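Local coordinates for protein L-lactate dehydrogenase (PDB 4UUL) that probably reduces 2-oxoacids such as pyruvate or oxaloacetate with NADH, as a lactate dehydrogenase of the malate dehydrogenase type 2 family, at residues D32-M46 and P62-A76. The protein carries 1 engineered substitution. Residues are numbered along the deposited sequence; the frame is centred on the assembly and turned at random.
Sequences DRQVYLHLLDIPPAM and PHLAGFVATTDPKAA
Y36 turns its ring away from its own backbone N (chi1 -177°), laying it across the G66-F67 peptide. G66 C and F67 N lie under one ring face. H38 holds CG opposite its carbonyl carbon (chi1 -63°), which brings ND1 to helix 73-77. There H38 ND1 donates to A75 O at 2.9 Å, in both the imidazole and carbonyl planes. H38 NE2 is bonded to H6 of strand 5-10, so both ring nitrogens are engaged. The axes of strands 35-40 and 64-70 run parallel, 4.6 Å apart at closest approach. With helix 46-57 they form a beta-alpha-beta unit of the Rossmann NAD-binding domain, and 64-70 is an edge strand within this chain. L39 N donates to V68 O (2.8 Å). L37 CG meets L64 CD1 at 4.0 Å, the side chains crossing at about a right angle. Just before the strands, Q34 NE2 donates to P62 O (2.9 Å), which lies close to the Q34 amide plane. M46, bent at chi2 and chi3, curls over the T71 methyl, its SD 3.4 Å from T71 CG2. D41 binds NADH when the cofactor is present; none is bound here. D41 N donates to T70 O (3.1 Å), while D41 OD2 accepts from A13 N in the glycine-rich loop.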
# COMPACT_ATOMS: atom_id res chain seq x y z
N ASP B 32 -15.92 -5.46 5.52
CA ASP B 32 -16.74 -4.39 6.05
C ASP B 32 -16.49 -4.08 7.53
O ASP B 32 -16.97 -3.08 8.03
CB ASP B 32 -18.23 -4.72 5.87
CG ASP B 32 -18.67 -4.71 4.42
OD1 ASP B 32 -17.91 -4.24 3.56
OD2 ASP B 32 -19.77 -5.17 4.15
N ARG B 33 -15.79 -4.96 8.23
CA ARG B 33 -15.58 -4.79 9.65
C ARG B 33 -14.50 -3.74 9.92
O ARG B 33 -13.51 -3.68 9.20
CB ARG B 33 -15.16 -6.13 10.24
CG ARG B 33 -15.03 -6.11 11.74
CD ARG B 33 -14.78 -7.51 12.28
NE ARG B 33 -14.63 -7.48 13.73
CZ ARG B 33 -14.15 -8.47 14.45
NH1 ARG B 33 -13.76 -9.58 13.84
NH2 ARG B 33 -14.03 -8.33 15.76
N GLN B 34 -14.68 -2.91 10.94
CA GLN B 34 -13.63 -1.97 11.29
C GLN B 34 -12.43 -2.64 11.95
O GLN B 34 -12.56 -3.75 12.51
CB GLN B 34 -14.15 -0.90 12.21
CG GLN B 34 -15.14 0.06 11.56
CD GLN B 34 -15.31 1.28 12.39
OE1 GLN B 34 -15.71 1.19 13.56
NE2 GLN B 34 -15.00 2.43 11.81
N VAL B 35 -11.30 -1.93 11.89
CA VAL B 35 -10.08 -2.39 12.50
C VAL B 35 -9.56 -1.33 13.47
O VAL B 35 -9.77 -0.13 13.29
CB VAL B 35 -9.01 -2.72 11.45
CG1 VAL B 35 -9.46 -3.88 10.61
CG2 VAL B 35 -8.64 -1.50 10.62
N TYR B 36 -8.92 -1.82 14.52
CA TYR B 36 -8.25 -0.98 15.51
C TYR B 36 -6.78 -1.45 15.54
O TYR B 36 -6.53 -2.63 15.80
CB TYR B 36 -8.89 -1.09 16.91
CG TYR B 36 -8.24 -0.17 17.91
CD1 TYR B 36 -7.02 -0.50 18.49
CD2 TYR B 36 -8.87 0.98 18.33
CE1 TYR B 36 -6.43 0.30 19.44
CE2 TYR B 36 -8.29 1.80 19.30
CZ TYR B 36 -7.05 1.46 19.82
OH TYR B 36 -6.47 2.27 20.77
N LEU B 37 -5.85 -0.56 15.17
CA LEU B 37 -4.43 -0.95 14.99
C LEU B 37 -3.64 -0.71 16.26
O LEU B 37 -3.63 0.37 16.81
CB LEU B 37 -3.81 -0.18 13.82
CG LEU B 37 -4.46 -0.42 12.45
CD1 LEU B 37 -3.78 0.44 11.43
CD2 LEU B 37 -4.37 -1.84 12.11
N HIS B 38 -2.95 -1.76 16.69
CA HIS B 38 -1.94 -1.66 17.76
C HIS B 38 -0.59 -1.65 17.06
O HIS B 38 -0.25 -2.58 16.34
CB HIS B 38 -2.04 -2.85 18.69
CG HIS B 38 -3.34 -2.95 19.42
ND1 HIS B 38 -3.41 -2.92 20.80
CD2 HIS B 38 -4.61 -3.16 19.00
CE1 HIS B 38 -4.66 -3.08 21.18
NE2 HIS B 38 -5.42 -3.20 20.11
N LEU B 39 0.14 -0.54 17.22
CA LEU B 39 1.35 -0.27 16.46
C LEU B 39 2.51 -0.18 17.44
O LEU B 39 2.63 0.79 18.20
CB LEU B 39 1.19 1.03 15.67
CG LEU B 39 -0.02 1.03 14.73
CD1 LEU B 39 -0.25 2.41 14.17
CD2 LEU B 39 0.21 0.08 13.57
N LEU B 40 3.35 -1.23 17.47
CA LEU B 40 4.42 -1.35 18.44
C LEU B 40 5.77 -1.11 17.80
O LEU B 40 6.07 -1.64 16.73
CB LEU B 40 4.40 -2.75 19.07
CG LEU B 40 5.49 -3.11 20.07
CD1 LEU B 40 5.40 -2.24 21.32
CD2 LEU B 40 5.46 -4.60 20.43
N ASP B 41 6.60 -0.31 18.48
CA ASP B 41 8.00 -0.17 18.08
C ASP B 41 8.81 0.28 19.30
O ASP B 41 8.28 0.27 20.40
CB ASP B 41 8.16 0.72 16.83
CG ASP B 41 9.28 0.29 15.90
OD1 ASP B 41 10.35 -0.10 16.40
OD2 ASP B 41 9.06 0.31 14.66
N ILE B 42 10.08 0.56 19.10
CA ILE B 42 10.97 0.90 20.18
C ILE B 42 11.09 2.41 20.31
O ILE B 42 10.80 3.15 19.37
CB ILE B 42 12.34 0.28 19.99
CG1 ILE B 42 12.96 0.69 18.67
CG2 ILE B 42 12.25 -1.25 20.14
CD1 ILE B 42 14.47 0.33 18.60
N PRO B 43 11.55 2.89 21.47
CA PRO B 43 11.54 4.34 21.69
C PRO B 43 12.22 5.18 20.61
O PRO B 43 11.65 6.24 20.29
CB PRO B 43 12.24 4.46 23.07
CG PRO B 43 11.88 3.21 23.76
CD PRO B 43 11.92 2.16 22.69
N PRO B 44 13.37 4.77 20.08
CA PRO B 44 13.99 5.62 19.05
C PRO B 44 13.15 5.77 17.78
O PRO B 44 13.42 6.66 16.95
CB PRO B 44 15.31 4.89 18.73
CG PRO B 44 15.55 3.95 19.85
CD PRO B 44 14.23 3.63 20.47
N ALA B 45 12.17 4.88 17.59
CA ALA B 45 11.36 4.88 16.38
C ALA B 45 10.08 5.65 16.57
O ALA B 45 9.28 5.75 15.64
CB ALA B 45 11.03 3.48 16.00
N MET B 46 9.86 6.20 17.75
CA MET B 46 8.53 6.73 18.04
C MET B 46 8.17 7.97 17.23
O MET B 46 7.02 8.13 16.87
CB MET B 46 8.31 6.94 19.54
CG MET B 46 8.11 5.61 20.26
SD MET B 46 6.88 4.45 19.59
CE MET B 46 5.38 5.14 20.29
N PRO B 62 -12.73 5.06 6.52
CA PRO B 62 -13.94 4.67 7.24
C PRO B 62 -13.78 3.40 8.07
O PRO B 62 -14.52 3.15 9.03
CB PRO B 62 -14.99 4.47 6.14
CG PRO B 62 -14.23 4.45 4.86
CD PRO B 62 -12.96 5.19 5.07
N HIS B 63 -12.83 2.54 7.69
CA HIS B 63 -12.65 1.26 8.39
C HIS B 63 -11.81 1.37 9.64
O HIS B 63 -11.70 0.41 10.38
CB HIS B 63 -12.03 0.18 7.48
CG HIS B 63 -12.88 -0.24 6.34
ND1 HIS B 63 -12.91 0.43 5.14
CD2 HIS B 63 -13.71 -1.30 6.20
CE1 HIS B 63 -13.73 -0.20 4.32
NE2 HIS B 63 -14.23 -1.25 4.93
N LEU B 64 -11.18 2.51 9.85
CA LEU B 64 -10.26 2.66 10.96
C LEU B 64 -10.98 3.17 12.18
O LEU B 64 -11.31 4.34 12.27
CB LEU B 64 -9.07 3.54 10.59
CG LEU B 64 -7.94 3.64 11.63
CD1 LEU B 64 -7.31 2.30 11.93
CD2 LEU B 64 -6.86 4.57 11.14
N ALA B 65 -11.27 2.28 13.13
CA ALA B 65 -11.94 2.65 14.39
C ALA B 65 -11.04 3.44 15.29
O ALA B 65 -11.49 4.28 16.04
CB ALA B 65 -12.39 1.38 15.12
N GLY B 66 -9.75 3.18 15.23
CA GLY B 66 -8.77 3.83 16.07
C GLY B 66 -7.43 3.10 16.01
O GLY B 66 -7.27 2.15 15.24
N PHE B 67 -6.47 3.56 16.81
CA PHE B 67 -5.16 2.96 16.87
C PHE B 67 -4.50 3.40 18.18
O PHE B 67 -4.90 4.38 18.83
CB PHE B 67 -4.29 3.42 15.70
CG PHE B 67 -4.10 4.90 15.64
CD1 PHE B 67 -3.11 5.52 16.36
CD2 PHE B 67 -4.93 5.67 14.87
CE1 PHE B 67 -2.97 6.91 16.34
CE2 PHE B 67 -4.79 7.04 14.83
CZ PHE B 67 -3.80 7.65 15.56
N VAL B 68 -3.45 2.68 18.52
CA VAL B 68 -2.54 3.07 19.58
C VAL B 68 -1.12 2.82 19.07
O VAL B 68 -0.82 1.77 18.55
CB VAL B 68 -2.79 2.34 20.92
CG1 VAL B 68 -2.60 0.83 20.83
CG2 VAL B 68 -1.91 2.94 22.01
N ALA B 69 -0.29 3.84 19.15
CA ALA B 69 1.13 3.76 18.83
C ALA B 69 1.85 3.74 20.13
O ALA B 69 1.66 4.63 21.00
CB ALA B 69 1.55 5.02 18.10
N THR B 70 2.66 2.71 20.35
CA THR B 70 3.20 2.46 21.69
C THR B 70 4.54 1.76 21.67
O THR B 70 4.89 1.10 20.68
CB THR B 70 2.17 1.64 22.49
OG1 THR B 70 2.59 1.54 23.84
CG2 THR B 70 1.99 0.25 21.94
N THR B 71 5.28 1.92 22.74
CA THR B 71 6.43 1.07 23.03
C THR B 71 6.14 -0.01 24.09
O THR B 71 7.01 -0.77 24.43
CB THR B 71 7.61 1.89 23.52
OG1 THR B 71 7.25 2.52 24.75
CG2 THR B 71 7.93 2.97 22.49
N ASP B 72 4.93 -0.02 24.62
CA ASP B 72 4.57 -0.83 25.77
C ASP B 72 3.94 -2.14 25.33
O ASP B 72 2.88 -2.15 24.67
CB ASP B 72 3.53 -0.09 26.61
CG ASP B 72 3.11 -0.88 27.79
OD1 ASP B 72 4.01 -1.24 28.56
OD2 ASP B 72 1.91 -1.19 27.93
N PRO B 73 4.53 -3.28 25.69
CA PRO B 73 3.91 -4.56 25.35
C PRO B 73 2.44 -4.74 25.74
O PRO B 73 1.65 -5.18 24.91
CB PRO B 73 4.83 -5.58 26.04
CG PRO B 73 6.16 -4.92 25.96
CD PRO B 73 5.88 -3.46 26.26
N LYS B 74 2.05 -4.43 26.97
CA LYS B 74 0.66 -4.65 27.34
C LYS B 74 -0.30 -3.87 26.42
O LYS B 74 -1.26 -4.44 25.88
CB LYS B 74 0.35 -4.27 28.78
CG LYS B 74 -1.08 -4.61 29.14
CD LYS B 74 -1.38 -4.39 30.59
CE LYS B 74 -2.82 -4.77 30.92
NZ LYS B 74 -3.05 -4.77 32.38
N ALA B 75 0.00 -2.60 26.15
CA ALA B 75 -0.87 -1.82 25.30
C ALA B 75 -0.91 -2.41 23.88
O ALA B 75 -1.92 -2.30 23.18
CB ALA B 75 -0.40 -0.39 25.27
N ALA B 76 0.20 -2.96 23.42
CA ALA B 76 0.30 -3.48 22.07
C ALA B 76 -0.43 -4.81 21.91
O ALA B 76 -1.01 -5.06 20.86
CB ALA B 76 1.76 -3.64 21.71
O HOH W 1 -15.74 -2.75 3.12
O HOH W 2 8.94 -1.41 22.65